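Local coordinates for DisA protein (Sorangium cellulosum, PDB 6CCA) that is a carbon methyltransferase of the disorazol polyketide assembly line and probably transfers methyl groups to a polyketide intermediate, building a gem-dimethyl centre, at residues R29-L33 with F212-R216; S37-I41 with K207-V211; L243-S247 with R275-V279; I260-T265 with F281-D285; A297-V303 with I322-K327. All coordinates share one frame; numbering follows the deposited sequence.

Overall arrangement
The N-terminal loop 29-33 reaches far along the sequence to the end of helix 196-216, where contact 1 closes a long, mostly helical excursion. Contact 2, between helix 34-41 and the same long helix one turn or so earlier, is nested inside that loop. The later contacts come after both of these along the chain and belong to the methyltransferase core. Contacts 3 and 4 cross, their segments alternating as helix 239-246 and the start of helix 262-272 meet the chain at the start of strand 279-281 and from its end onward. Contact 5 then joins strand 300-306 to the end of helix 315-325. Salt bridges R29-E298 and R216-D301 tie contact 1 to contact 5, and L246 packs on helix 196-216.

Contact 1 of 5, residues R29-L33 with F212-R216; sequences RFEPL and FLDAR
The guanidinium of R216 lies flat over one face of the F30 phenyl ring, with the centres 4.0 Å apart and the planes only 10° from parallel. The cationic carbon takes part directly, R216 CZ sitting above the ring so that the pair counts as a cation-pi interaction as well as a stack. R216 NH1 is displaced toward the rim on the F30 CD2 and CE2 side, and its distance to F30 CD2 is 3.6 Å. Seen from the other partner, F30 CG lies over the middle of the guanidinium. Next to the stack, the aliphatic stem of R216 continues the contact, CD meeting L33 CD2 at 3.7 Å. The other methyl of L33 turns to the helix: L33 CD1 presses on A215 CB at 3.5 Å, a tight carbon pair, and comes obliquely to the ring of F212, 3.9 Å from F212 CD2.

What places the arginine is a chain bent at chi2 (-72°) and again at chi3; the two side chains cross at about a right angle while their flat ends stay stacked. Around this shell, F212 meets W331 edge-to-face, and the loop is tied down by F30 O accepting from N329 ND2. R216 NH1 also forms a salt bridge with D301, at the start of strand 300-306.

The N-terminal loop thus packs on the last turn of helix 196-216. A buried cation is offered both a carboxylate and an aromatic face, which probably lowers the cost of burying its charge.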
# COMPACT_ATOMS: atom_id res chain seq x y z
N ARG A 29 18.91 -20.69 13.67
CA ARG A 29 19.30 -20.33 14.99
C ARG A 29 18.16 -20.37 15.97
O ARG A 29 18.37 -20.31 17.16
CB ARG A 29 19.94 -18.95 14.99
CG ARG A 29 21.11 -18.83 14.01
CD ARG A 29 21.70 -17.43 14.06
NE ARG A 29 22.74 -17.25 13.05
CZ ARG A 29 24.01 -17.61 13.21
NH1 ARG A 29 24.42 -18.20 14.33
NH2 ARG A 29 24.88 -17.39 12.24
N PHE A 30 16.95 -20.52 15.51
CA PHE A 30 15.83 -20.76 16.41
C PHE A 30 14.77 -21.52 15.62
O PHE A 30 14.82 -21.55 14.42
CB PHE A 30 15.28 -19.43 16.99
CG PHE A 30 14.87 -18.41 15.93
CD1 PHE A 30 13.56 -18.40 15.42
CD2 PHE A 30 15.75 -17.43 15.45
CE1 PHE A 30 13.14 -17.48 14.45
CE2 PHE A 30 15.32 -16.48 14.49
CZ PHE A 30 14.02 -16.54 13.98
N GLU A 31 13.83 -22.14 16.31
CA GLU A 31 12.78 -22.94 15.69
C GLU A 31 11.68 -22.13 14.98
O GLU A 31 11.43 -21.00 15.35
CB GLU A 31 12.12 -23.79 16.79
CG GLU A 31 13.11 -24.87 17.27
CD GLU A 31 13.38 -25.94 16.20
OE1 GLU A 31 12.57 -26.88 16.10
OE2 GLU A 31 14.38 -25.83 15.42
N PRO A 32 11.07 -22.71 13.95
CA PRO A 32 9.97 -22.05 13.26
C PRO A 32 8.90 -21.72 14.26
O PRO A 32 8.53 -22.55 15.11
CB PRO A 32 9.52 -23.06 12.22
CG PRO A 32 10.71 -23.94 11.99
CD PRO A 32 11.44 -23.98 13.30
N LEU A 33 8.42 -20.48 14.24
CA LEU A 33 7.36 -20.09 15.16
C LEU A 33 6.07 -19.51 14.55
O LEU A 33 5.14 -19.18 15.27
CB LEU A 33 7.88 -19.25 16.30
CG LEU A 33 8.44 -17.88 15.93
CD1 LEU A 33 7.93 -16.82 16.90
CD2 LEU A 33 9.96 -17.99 15.94
N PHE A 212 5.37 -12.14 18.10
CA PHE A 212 6.73 -12.60 17.82
C PHE A 212 7.62 -12.41 19.03
O PHE A 212 8.35 -13.35 19.45
CB PHE A 212 7.31 -11.87 16.61
CG PHE A 212 8.64 -12.38 16.21
CD1 PHE A 212 9.78 -11.95 16.82
CD2 PHE A 212 8.72 -13.42 15.27
CE1 PHE A 212 11.00 -12.48 16.40
CE2 PHE A 212 9.92 -13.93 14.86
CZ PHE A 212 11.07 -13.47 15.45
N LEU A 213 7.59 -11.23 19.59
CA LEU A 213 8.43 -10.93 20.73
C LEU A 213 8.09 -11.81 21.91
O LEU A 213 8.96 -12.28 22.58
CB LEU A 213 8.37 -9.45 21.10
CG LEU A 213 9.10 -8.57 20.09
CD1 LEU A 213 8.68 -7.12 20.14
CD2 LEU A 213 10.58 -8.64 20.30
N ASP A 214 6.82 -12.04 22.14
CA ASP A 214 6.41 -12.87 23.25
C ASP A 214 6.93 -14.27 23.12
O ASP A 214 7.26 -14.87 24.06
CB ASP A 214 4.91 -12.94 23.36
CG ASP A 214 4.32 -11.73 23.98
OD1 ASP A 214 5.02 -10.93 24.63
OD2 ASP A 214 3.13 -11.59 23.79
N ALA A 215 6.96 -14.78 21.92
CA ALA A 215 7.53 -16.09 21.67
C ALA A 215 9.04 -16.20 21.83
O ALA A 215 9.51 -17.18 22.30
CB ALA A 215 7.14 -16.57 20.30
N ARG A 216 9.78 -15.20 21.42
CA ARG A 216 11.22 -15.28 21.39
C ARG A 216 11.89 -14.78 22.65
O ARG A 216 12.93 -15.30 23.03
CB ARG A 216 11.78 -14.41 20.28
CG ARG A 216 11.41 -14.84 18.87
CD ARG A 216 12.08 -16.10 18.36
NE ARG A 216 13.39 -16.40 18.90
CZ ARG A 216 14.55 -15.84 18.56
NH1 ARG A 216 14.62 -14.86 17.65
NH2 ARG A 216 15.64 -16.27 19.18

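Contact 2 of 5, residues S37-I41 with K207-V211; sequences SVPRI and KSLLV
Apolar packing between I41 and V211 forms the middle of this contact, in which the irregular, weakly bonded end of helix 34-41 meets helix 196-216, and the two branches of V211 divide the work. V211 CG2 meets I41 CG1 at 3.9 Å and also borders the CB of R40. V211 CG1, set anti to the backbone N (chi1 159°), instead reaches S37, 3.6 Å from its CB and equally near its hydroxyl oxygen. A second patch of I41 meets S208: I41 CG2 comes within 3.4 Å of S208 OG, while I41 CD1 rests over the CA and CB of the same serine.

The two serines present their hydroxyl oxygens to these methyl groups without bonding across the interface. Each is bonded to a carbonyl a turn earlier in its own part of the chain, S37 OG to L33 O and S208 OG to L204 O, so both can sit in an apolar contact with their polarity met.

A solvent-mediated link spans the outer rim. One water donates to R40 O at 2.7 Å and accepts a weak bond from K207 NZ at 3.2 Å. The lysine chain, bent at chi2 (57°), brings K207 CE to 3.4 Å from R40 O.

No direct hydrogen bond joins the segments. Their short axes approach to 9.6 Å and run closer to antiparallel than parallel, at 137°. I41 and S208 both rest on L406 of the antiparallel strand 402-409, and from helix 196-216 L209 and L210 pack on V242 and L246 of helix 239-246.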
# COMPACT_ATOMS: atom_id res chain seq x y z
N SER A 37 1.93 -19.11 15.92
CA SER A 37 1.57 -17.73 16.12
C SER A 37 0.36 -17.19 15.33
O SER A 37 -0.30 -16.32 15.82
CB SER A 37 2.81 -16.88 15.76
OG SER A 37 3.88 -17.12 16.66
N VAL A 38 0.08 -17.73 14.17
CA VAL A 38 -0.98 -17.19 13.30
C VAL A 38 -2.33 -17.16 14.06
O VAL A 38 -3.07 -16.16 14.04
CB VAL A 38 -1.01 -17.88 11.94
CG1 VAL A 38 -2.19 -17.42 11.14
CG2 VAL A 38 0.26 -17.54 11.18
N PRO A 39 -2.69 -18.24 14.72
CA PRO A 39 -3.95 -18.15 15.51
C PRO A 39 -3.98 -17.11 16.63
O PRO A 39 -5.03 -16.68 16.98
CB PRO A 39 -4.10 -19.62 16.11
CG PRO A 39 -3.22 -20.45 15.29
CD PRO A 39 -2.05 -19.56 14.83
N ARG A 40 -2.86 -16.69 17.20
CA ARG A 40 -2.81 -15.65 18.19
C ARG A 40 -2.93 -14.26 17.57
O ARG A 40 -3.12 -13.30 18.28
CB ARG A 40 -1.51 -15.71 18.97
CG ARG A 40 -1.38 -16.99 19.81
CD ARG A 40 -0.02 -17.17 20.46
NE ARG A 40 0.00 -18.42 21.29
CZ ARG A 40 0.81 -19.49 21.14
NH1 ARG A 40 1.76 -19.56 20.22
NH2 ARG A 40 0.69 -20.54 21.97
N ILE A 41 -2.80 -14.18 16.24
CA ILE A 41 -2.86 -12.86 15.53
C ILE A 41 -4.19 -12.72 14.77
O ILE A 41 -4.73 -11.63 14.69
CB ILE A 41 -1.64 -12.76 14.57
CG1 ILE A 41 -0.32 -12.83 15.35
CG2 ILE A 41 -1.71 -11.51 13.69
CD1 ILE A 41 0.84 -13.17 14.45
N LYS A 207 0.19 -6.31 16.52
CA LYS A 207 -0.09 -7.59 17.15
C LYS A 207 0.89 -8.65 16.68
O LYS A 207 1.38 -9.50 17.49
CB LYS A 207 -1.54 -8.02 16.81
CG LYS A 207 -2.00 -9.35 17.45
CD LYS A 207 -1.87 -9.25 18.91
CE LYS A 207 -2.71 -10.27 19.69
NZ LYS A 207 -2.12 -10.34 21.07
N SER A 208 1.18 -8.70 15.38
CA SER A 208 2.09 -9.66 14.88
C SER A 208 3.44 -9.52 15.53
O SER A 208 4.08 -10.51 15.85
CB SER A 208 2.22 -9.59 13.37
OG SER A 208 0.99 -9.75 12.65
N LEU A 209 3.91 -8.28 15.68
CA LEU A 209 5.22 -8.07 16.23
C LEU A 209 5.28 -8.47 17.71
O LEU A 209 6.27 -9.05 18.17
CB LEU A 209 5.66 -6.59 16.04
CG LEU A 209 5.73 -6.11 14.58
CD1 LEU A 209 6.08 -4.60 14.61
CD2 LEU A 209 6.70 -6.85 13.69
N LEU A 210 4.23 -8.13 18.46
CA LEU A 210 4.21 -8.44 19.86
C LEU A 210 4.10 -9.94 20.08
O LEU A 210 4.71 -10.48 21.02
CB LEU A 210 3.06 -7.70 20.50
CG LEU A 210 3.30 -6.19 20.63
CD1 LEU A 210 2.14 -5.52 21.30
CD2 LEU A 210 4.56 -5.82 21.40
N VAL A 211 3.37 -10.64 19.20
CA VAL A 211 3.31 -12.11 19.32
C VAL A 211 4.67 -12.72 19.05
O VAL A 211 5.17 -13.65 19.74
CB VAL A 211 2.20 -12.65 18.40
CG1 VAL A 211 2.38 -14.13 18.06
CG2 VAL A 211 0.87 -12.31 19.06
O HOH W 1 -3.53 -13.23 20.96

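Contact 3 of 5, residues L243-S247 with R275-V279; sequences LEALS and RYPFV
L243 and Y276 meet where helix 239-246, the first helix after strand 226-231 in this Rossmann-like class I methyltransferase fold, packs against the type I turn Y276-V279 that leads into strand 279-281. The side chain of L243 touches the turn through CB and both methyls. Its CB stands over the centre of the phenol ring, 3.8 Å from the centroid and 5° off the normal, a CH-pi contact. Further out, CD1 comes to 3.7 Å from Y276 CD2, while CD2 heads the other way, to V279 CG2 at 3.7 Å and, less closely, to F278 CE2. R275 CG covers the opposite face of the Y276 ring, so the phenol is held between a leucine and the stem of its own neighbour.

At the rim the contact turns polar. E244 OE1 takes two donors: Y276 OH donates at 2.6 Å to its anti lone pair, and R275 NH2, 2.8 Å away, forms a salt bridge from above the carboxylate plane. R275 NE in turn donates to Y276 OH, linking the three side chains and holding the hydroxyl; the two covered faces restrain the ring. E244 reaches it by a bend at chi2 (61°).

S247 CB borders the edge of Y276 and the ring of F278. Its hydroxyl turns back to the helix, where S247 OG donates to E244 O at 2.9 Å, on the same face of that carbonyl as S247 N.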
# COMPACT_ATOMS: atom_id res chain seq x y z
N LEU A 243 6.39 1.91 17.48
CA LEU A 243 7.45 2.12 18.44
C LEU A 243 6.85 2.24 19.86
O LEU A 243 7.40 1.76 20.83
CB LEU A 243 8.22 3.38 18.05
CG LEU A 243 8.98 3.32 16.73
CD1 LEU A 243 9.72 4.65 16.52
CD2 LEU A 243 9.95 2.18 16.63
N GLU A 244 5.73 2.93 20.01
CA GLU A 244 5.14 3.03 21.33
C GLU A 244 4.73 1.64 21.85
O GLU A 244 4.99 1.30 23.02
CB GLU A 244 3.95 3.98 21.33
CG GLU A 244 3.37 4.21 22.73
CD GLU A 244 4.38 4.84 23.73
OE1 GLU A 244 5.43 5.46 23.35
OE2 GLU A 244 4.17 4.69 24.94
N ALA A 245 4.13 0.83 20.99
CA ALA A 245 3.71 -0.54 21.44
C ALA A 245 4.91 -1.39 21.78
O ALA A 245 4.87 -2.28 22.66
CB ALA A 245 2.87 -1.24 20.37
N LEU A 246 6.01 -1.18 21.09
CA LEU A 246 7.17 -2.02 21.31
C LEU A 246 8.05 -1.56 22.47
O LEU A 246 8.97 -2.28 22.82
CB LEU A 246 7.99 -2.13 20.04
CG LEU A 246 7.66 -3.28 19.09
CD1 LEU A 246 6.19 -3.46 18.83
CD2 LEU A 246 8.39 -3.04 17.78
N SER A 247 7.82 -0.35 22.97
CA SER A 247 8.86 0.34 23.74
C SER A 247 9.12 -0.38 25.08
O SER A 247 10.22 -0.28 25.58
CB SER A 247 8.54 1.82 23.99
OG SER A 247 7.30 1.91 24.65
N ARG A 275 12.97 9.79 21.92
CA ARG A 275 12.05 9.04 22.78
C ARG A 275 12.26 7.56 22.74
O ARG A 275 11.89 6.86 23.69
CB ARG A 275 10.61 9.44 22.34
CG ARG A 275 9.46 8.75 23.10
CD ARG A 275 8.11 9.43 22.75
NE ARG A 275 6.98 8.64 23.22
CZ ARG A 275 6.54 8.61 24.48
NH1 ARG A 275 7.13 9.35 25.43
NH2 ARG A 275 5.50 7.85 24.79
N TYR A 276 12.85 7.05 21.64
CA TYR A 276 13.05 5.59 21.41
C TYR A 276 14.50 5.29 21.06
O TYR A 276 14.89 5.16 19.89
CB TYR A 276 12.12 5.13 20.24
CG TYR A 276 10.68 5.45 20.52
CD1 TYR A 276 9.98 4.78 21.52
CD2 TYR A 276 10.02 6.42 19.80
CE1 TYR A 276 8.65 5.10 21.78
CE2 TYR A 276 8.70 6.74 20.08
CZ TYR A 276 8.02 6.03 21.05
OH TYR A 276 6.68 6.33 21.28
N PRO A 277 15.37 5.20 22.10
CA PRO A 277 16.79 5.04 21.87
C PRO A 277 17.14 3.72 21.30
O PRO A 277 18.22 3.58 20.76
CB PRO A 277 17.41 5.17 23.29
CG PRO A 277 16.31 5.67 24.20
CD PRO A 277 15.02 5.21 23.55
N PHE A 278 16.23 2.76 21.34
CA PHE A 278 16.48 1.47 20.68
C PHE A 278 16.43 1.48 19.09
O PHE A 278 16.65 0.44 18.44
CB PHE A 278 15.55 0.40 21.26
CG PHE A 278 14.08 0.66 21.04
CD1 PHE A 278 13.35 1.37 21.97
CD2 PHE A 278 13.42 0.18 19.93
CE1 PHE A 278 11.98 1.60 21.82
CE2 PHE A 278 12.04 0.42 19.76
CZ PHE A 278 11.31 1.12 20.70
N VAL A 279 16.03 2.60 18.49
CA VAL A 279 15.90 2.70 17.04
C VAL A 279 17.16 3.23 16.41
O VAL A 279 17.74 4.19 16.96
CB VAL A 279 14.76 3.65 16.68
CG1 VAL A 279 14.64 3.80 15.15
CG2 VAL A 279 13.47 3.19 17.38

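Contact 4 of 5, residues I260-T265 with F281-D285; sequences ISHAFT and FQPLD
S261 OG accepts from F264 N at 2.9 Å in a nearly straight bond (171°), an N-cap bond at the start of helix 262-272, whose first turn places H262 and T265 beside P283. The first of these touches with its imidazole edge: P283 CG lies near the ring plane, 3.5 Å from H262 CD2, and the two side chains run side by side in the same direction. With CG anti to the backbone N (chi1 -177°), the ring is swung out along the proline.

One turn further on, T265 crosses the proline at about a right angle. T265 OG1 donates back to H262 O at 3.0 Å, so its hydroxyl is engaged while the same oxygen faces P283 CD and CG through van der Waals contact. T265 CG2 lies against P283 CA and Q282 O, and T265 O is 3.8 Å from F281 CD2.

At the other end I260 CD1 runs alongside the carboxylate of D285, 3.5 Å from OD2. The backbone is close here too: I260 CA forms a CA-H...O contact of 3.4 Å with L284 O. No conventional hydrogen bond joins the segments.

Residues 281-285 continue alongside the chain that follows strand 253-257, with backbone bonds between Q282 and Y257 and between L284 and D259. Helix 262-272 connects the parallel strands 253-257 and 279-281, a beta-alpha-beta crossover of the Rossmann-like fold, and the F281 ring also touches its K269 and Y272. Loop residue Q293 bonds to Q282 and D285, while F295 meets Q282 and L284.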
# COMPACT_ATOMS: atom_id res chain seq x y z
N ILE A 260 14.24 4.63 1.52
CA ILE A 260 15.11 5.00 0.43
C ILE A 260 15.66 6.44 0.58
O ILE A 260 16.80 6.73 0.23
CB ILE A 260 14.41 4.79 -0.92
CG1 ILE A 260 15.39 4.95 -2.08
CG2 ILE A 260 13.21 5.70 -1.12
CD1 ILE A 260 14.88 4.19 -3.34
N SER A 261 14.80 7.33 1.09
CA SER A 261 15.18 8.74 1.33
C SER A 261 15.99 8.96 2.57
O SER A 261 15.54 8.74 3.70
CB SER A 261 13.93 9.63 1.37
OG SER A 261 14.21 10.93 1.85
N HIS A 262 17.18 9.47 2.36
CA HIS A 262 18.02 9.89 3.44
C HIS A 262 17.38 11.00 4.26
O HIS A 262 17.43 10.97 5.46
CB HIS A 262 19.41 10.23 2.87
CG HIS A 262 20.39 10.60 3.90
ND1 HIS A 262 20.59 11.91 4.27
CD2 HIS A 262 21.23 9.86 4.66
CE1 HIS A 262 21.49 11.95 5.25
NE2 HIS A 262 21.91 10.72 5.48
N ALA A 263 16.72 11.96 3.60
CA ALA A 263 15.98 13.00 4.28
C ALA A 263 14.90 12.45 5.22
O ALA A 263 14.75 12.93 6.34
CB ALA A 263 15.31 13.94 3.27
N PHE A 264 14.10 11.51 4.71
CA PHE A 264 13.08 10.90 5.54
C PHE A 264 13.67 10.18 6.75
O PHE A 264 13.11 10.26 7.82
CB PHE A 264 12.18 9.96 4.74
CG PHE A 264 11.25 10.64 3.77
CD1 PHE A 264 11.01 12.02 3.79
CD2 PHE A 264 10.61 9.90 2.84
CE1 PHE A 264 10.12 12.60 2.89
CE2 PHE A 264 9.73 10.45 1.93
CZ PHE A 264 9.49 11.81 1.95
N THR A 265 14.80 9.53 6.64
CA THR A 265 15.38 8.88 7.79
C THR A 265 15.90 9.92 8.80
O THR A 265 15.78 9.70 9.97
CB THR A 265 16.43 7.78 7.40
OG1 THR A 265 17.61 8.35 6.88
CG2 THR A 265 15.91 6.92 6.27
N PHE A 281 18.46 4.65 12.68
CA PHE A 281 17.88 5.26 11.51
C PHE A 281 18.93 5.21 10.43
O PHE A 281 20.08 5.70 10.63
CB PHE A 281 17.52 6.72 11.84
CG PHE A 281 16.55 6.88 12.94
CD1 PHE A 281 16.91 6.81 14.25
CD2 PHE A 281 15.20 7.05 12.64
CE1 PHE A 281 15.96 6.93 15.26
CE2 PHE A 281 14.29 7.18 13.64
CZ PHE A 281 14.65 7.13 14.95
N GLN A 282 18.59 4.61 9.28
CA GLN A 282 19.58 4.32 8.22
C GLN A 282 18.85 4.17 6.90
O GLN A 282 17.86 3.42 6.80
CB GLN A 282 20.27 2.98 8.56
CG GLN A 282 21.49 2.59 7.73
CD GLN A 282 22.35 1.47 8.39
OE1 GLN A 282 22.31 1.26 9.60
NE2 GLN A 282 23.14 0.79 7.58
N PRO A 283 19.35 4.82 5.84
CA PRO A 283 18.75 4.67 4.54
C PRO A 283 18.88 3.21 4.00
O PRO A 283 19.84 2.55 4.28
CB PRO A 283 19.50 5.65 3.65
CG PRO A 283 20.28 6.49 4.54
CD PRO A 283 20.42 5.87 5.89
N LEU A 284 17.95 2.81 3.20
CA LEU A 284 17.98 1.50 2.53
C LEU A 284 17.13 1.46 1.33
O LEU A 284 15.92 1.78 1.35
CB LEU A 284 17.46 0.40 3.44
CG LEU A 284 17.42 -1.03 2.87
CD1 LEU A 284 18.76 -1.56 2.35
CD2 LEU A 284 17.00 -1.92 4.04
N ASP A 285 17.76 1.01 0.24
CA ASP A 285 17.13 0.84 -1.04
C ASP A 285 17.24 -0.65 -1.31
O ASP A 285 18.35 -1.14 -1.45
CB ASP A 285 17.91 1.58 -2.11
CG ASP A 285 17.24 1.47 -3.49
OD1 ASP A 285 16.35 0.65 -3.66
OD2 ASP A 285 17.58 2.23 -4.39

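Contact 5 of 5, residues A297-V303 with I322-K327; sequences AERFDVV and IKRLLK
Backbone bonds dominate where E298 and F300 dock on the end of helix 315-325. E298 N donates to R324 O at 2.9 Å. L325 O receives two amides, a sound bond from F300 N at 3.1 Å and a weak one from R299 N, so the last carbonyls of the helix accept bonds from the incoming chain. K327 N then returns a bond to F300 O at 2.9 Å, completing a parallel bridge of F300 with L326. E298 has a positive phi (48°) where the chain bends onto the helix end.

Apolar contacts line both sides. F300 lies alongside L325, CD2 being 4.0 Å from L325 CB, while L325 O sits near the ring plane at its edge. L326 CD2 fits against V303 CG2 at 3.6 Å, and I322 packs on the same methyl. These join strand 300-306 to the helix of a beta-alpha-beta crossover into strand 330-337, in the Rossmann-like core.

Charge enters through K327, whose chain, extended beyond CG, runs past E298 O to the carboxylate of D301. The salt bridge K327 NZ to D301 OD2 measures 3.0 Å, with NZ on the syn side of OD2 but 27° out of the carboxylate plane, and a weak second bond goes to OD1.

D301 also accepts from T227 N and pairs with R216. A buried carboxylate held by two cations and an amide would probably stay ionised, pinning the corner of the strand in place.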
# COMPACT_ATOMS: atom_id res chain seq x y z
N ALA A 297 23.85 -9.73 6.06
CA ALA A 297 23.07 -10.92 5.89
C ALA A 297 22.69 -11.58 7.21
O ALA A 297 23.48 -11.58 8.14
CB ALA A 297 23.85 -11.96 5.10
N GLU A 298 21.48 -12.09 7.24
CA GLU A 298 20.83 -12.69 8.40
C GLU A 298 20.89 -11.92 9.71
O GLU A 298 21.08 -12.47 10.73
CB GLU A 298 21.23 -14.15 8.61
CG GLU A 298 22.62 -14.33 9.10
CD GLU A 298 22.85 -15.57 9.95
OE1 GLU A 298 21.96 -16.12 10.58
OE2 GLU A 298 23.99 -15.94 10.01
N ARG A 299 20.67 -10.63 9.61
CA ARG A 299 20.71 -9.78 10.76
C ARG A 299 19.38 -9.60 11.45
O ARG A 299 19.33 -9.26 12.57
CB ARG A 299 21.22 -8.42 10.38
CG ARG A 299 22.22 -7.98 11.42
CD ARG A 299 22.27 -6.52 11.68
NE ARG A 299 22.05 -6.24 13.08
CZ ARG A 299 22.51 -5.18 13.67
NH1 ARG A 299 23.24 -4.32 12.99
NH2 ARG A 299 22.22 -4.98 14.93
N PHE A 300 18.32 -9.81 10.71
CA PHE A 300 17.00 -9.42 11.13
C PHE A 300 16.09 -10.56 11.44
O PHE A 300 16.00 -11.46 10.68
CB PHE A 300 16.38 -8.54 10.05
CG PHE A 300 17.08 -7.24 9.90
CD1 PHE A 300 16.95 -6.28 10.84
CD2 PHE A 300 17.96 -7.05 8.89
CE1 PHE A 300 17.64 -5.12 10.76
CE2 PHE A 300 18.65 -5.87 8.79
CZ PHE A 300 18.48 -4.91 9.74
N ASP A 301 15.40 -10.45 12.56
CA ASP A 301 14.41 -11.45 12.94
C ASP A 301 13.12 -11.21 12.16
O ASP A 301 12.36 -12.15 11.90
CB ASP A 301 14.15 -11.32 14.41
CG ASP A 301 15.40 -11.71 15.23
OD1 ASP A 301 15.59 -12.94 15.43
OD2 ASP A 301 16.22 -10.84 15.51
N VAL A 302 12.81 -9.94 11.91
CA VAL A 302 11.53 -9.54 11.24
C VAL A 302 11.83 -8.40 10.31
O VAL A 302 12.61 -7.50 10.66
CB VAL A 302 10.44 -9.04 12.27
CG1 VAL A 302 9.13 -8.67 11.59
CG2 VAL A 302 10.18 -10.06 13.34
N VAL A 303 11.25 -8.46 9.12
CA VAL A 303 11.16 -7.33 8.24
C VAL A 303 9.70 -6.92 8.09
O VAL A 303 8.87 -7.76 7.72
CB VAL A 303 11.75 -7.62 6.89
CG1 VAL A 303 11.60 -6.44 5.96
CG2 VAL A 303 13.22 -7.91 6.99
N ILE A 322 15.22 -9.39 0.73
CA ILE A 322 14.61 -9.53 2.09
C ILE A 322 15.06 -10.85 2.78
O ILE A 322 15.43 -10.85 3.95
CB ILE A 322 13.09 -9.41 2.00
CG1 ILE A 322 12.79 -7.95 1.71
CG2 ILE A 322 12.40 -9.81 3.29
CD1 ILE A 322 11.31 -7.67 1.40
N LYS A 323 15.03 -11.94 2.02
CA LYS A 323 15.51 -13.24 2.49
C LYS A 323 16.98 -13.25 2.88
O LYS A 323 17.34 -13.90 3.83
CB LYS A 323 15.22 -14.35 1.47
CG LYS A 323 13.77 -14.67 1.39
CD LYS A 323 13.49 -15.89 0.57
CE LYS A 323 13.57 -17.17 1.38
NZ LYS A 323 13.66 -18.32 0.44
N ARG A 324 17.79 -12.46 2.22
CA ARG A 324 19.22 -12.32 2.56
C ARG A 324 19.35 -11.64 3.90
O ARG A 324 20.14 -12.08 4.71
CB ARG A 324 19.95 -11.49 1.48
CG ARG A 324 21.44 -11.24 1.76
CD ARG A 324 22.19 -10.88 0.47
NE ARG A 324 22.00 -11.95 -0.53
CZ ARG A 324 22.56 -13.17 -0.44
NH1 ARG A 324 23.36 -13.49 0.59
NH2 ARG A 324 22.32 -14.09 -1.38
N LEU A 325 18.56 -10.59 4.13
CA LEU A 325 18.59 -9.83 5.37
C LEU A 325 17.99 -10.59 6.56
O LEU A 325 18.41 -10.42 7.69
CB LEU A 325 17.82 -8.54 5.23
CG LEU A 325 18.47 -7.50 4.31
CD1 LEU A 325 17.52 -6.44 3.85
CD2 LEU A 325 19.68 -6.87 5.00
N LEU A 326 16.94 -11.38 6.29
CA LEU A 326 16.28 -12.13 7.38
C LEU A 326 17.09 -13.35 7.83
O LEU A 326 17.70 -14.05 7.00
CB LEU A 326 14.94 -12.68 6.86
CG LEU A 326 13.74 -11.74 6.87
CD1 LEU A 326 12.57 -12.43 6.20
CD2 LEU A 326 13.37 -11.30 8.29
N LYS A 327 17.04 -13.60 9.11
CA LYS A 327 17.45 -14.91 9.63
C LYS A 327 16.56 -15.99 9.07
O LYS A 327 15.41 -15.77 8.72
CB LYS A 327 17.30 -14.90 11.14
CG LYS A 327 18.31 -13.98 11.81
CD LYS A 327 18.14 -13.89 13.29
CE LYS A 327 19.11 -12.83 13.84
NZ LYS A 327 18.69 -12.61 15.25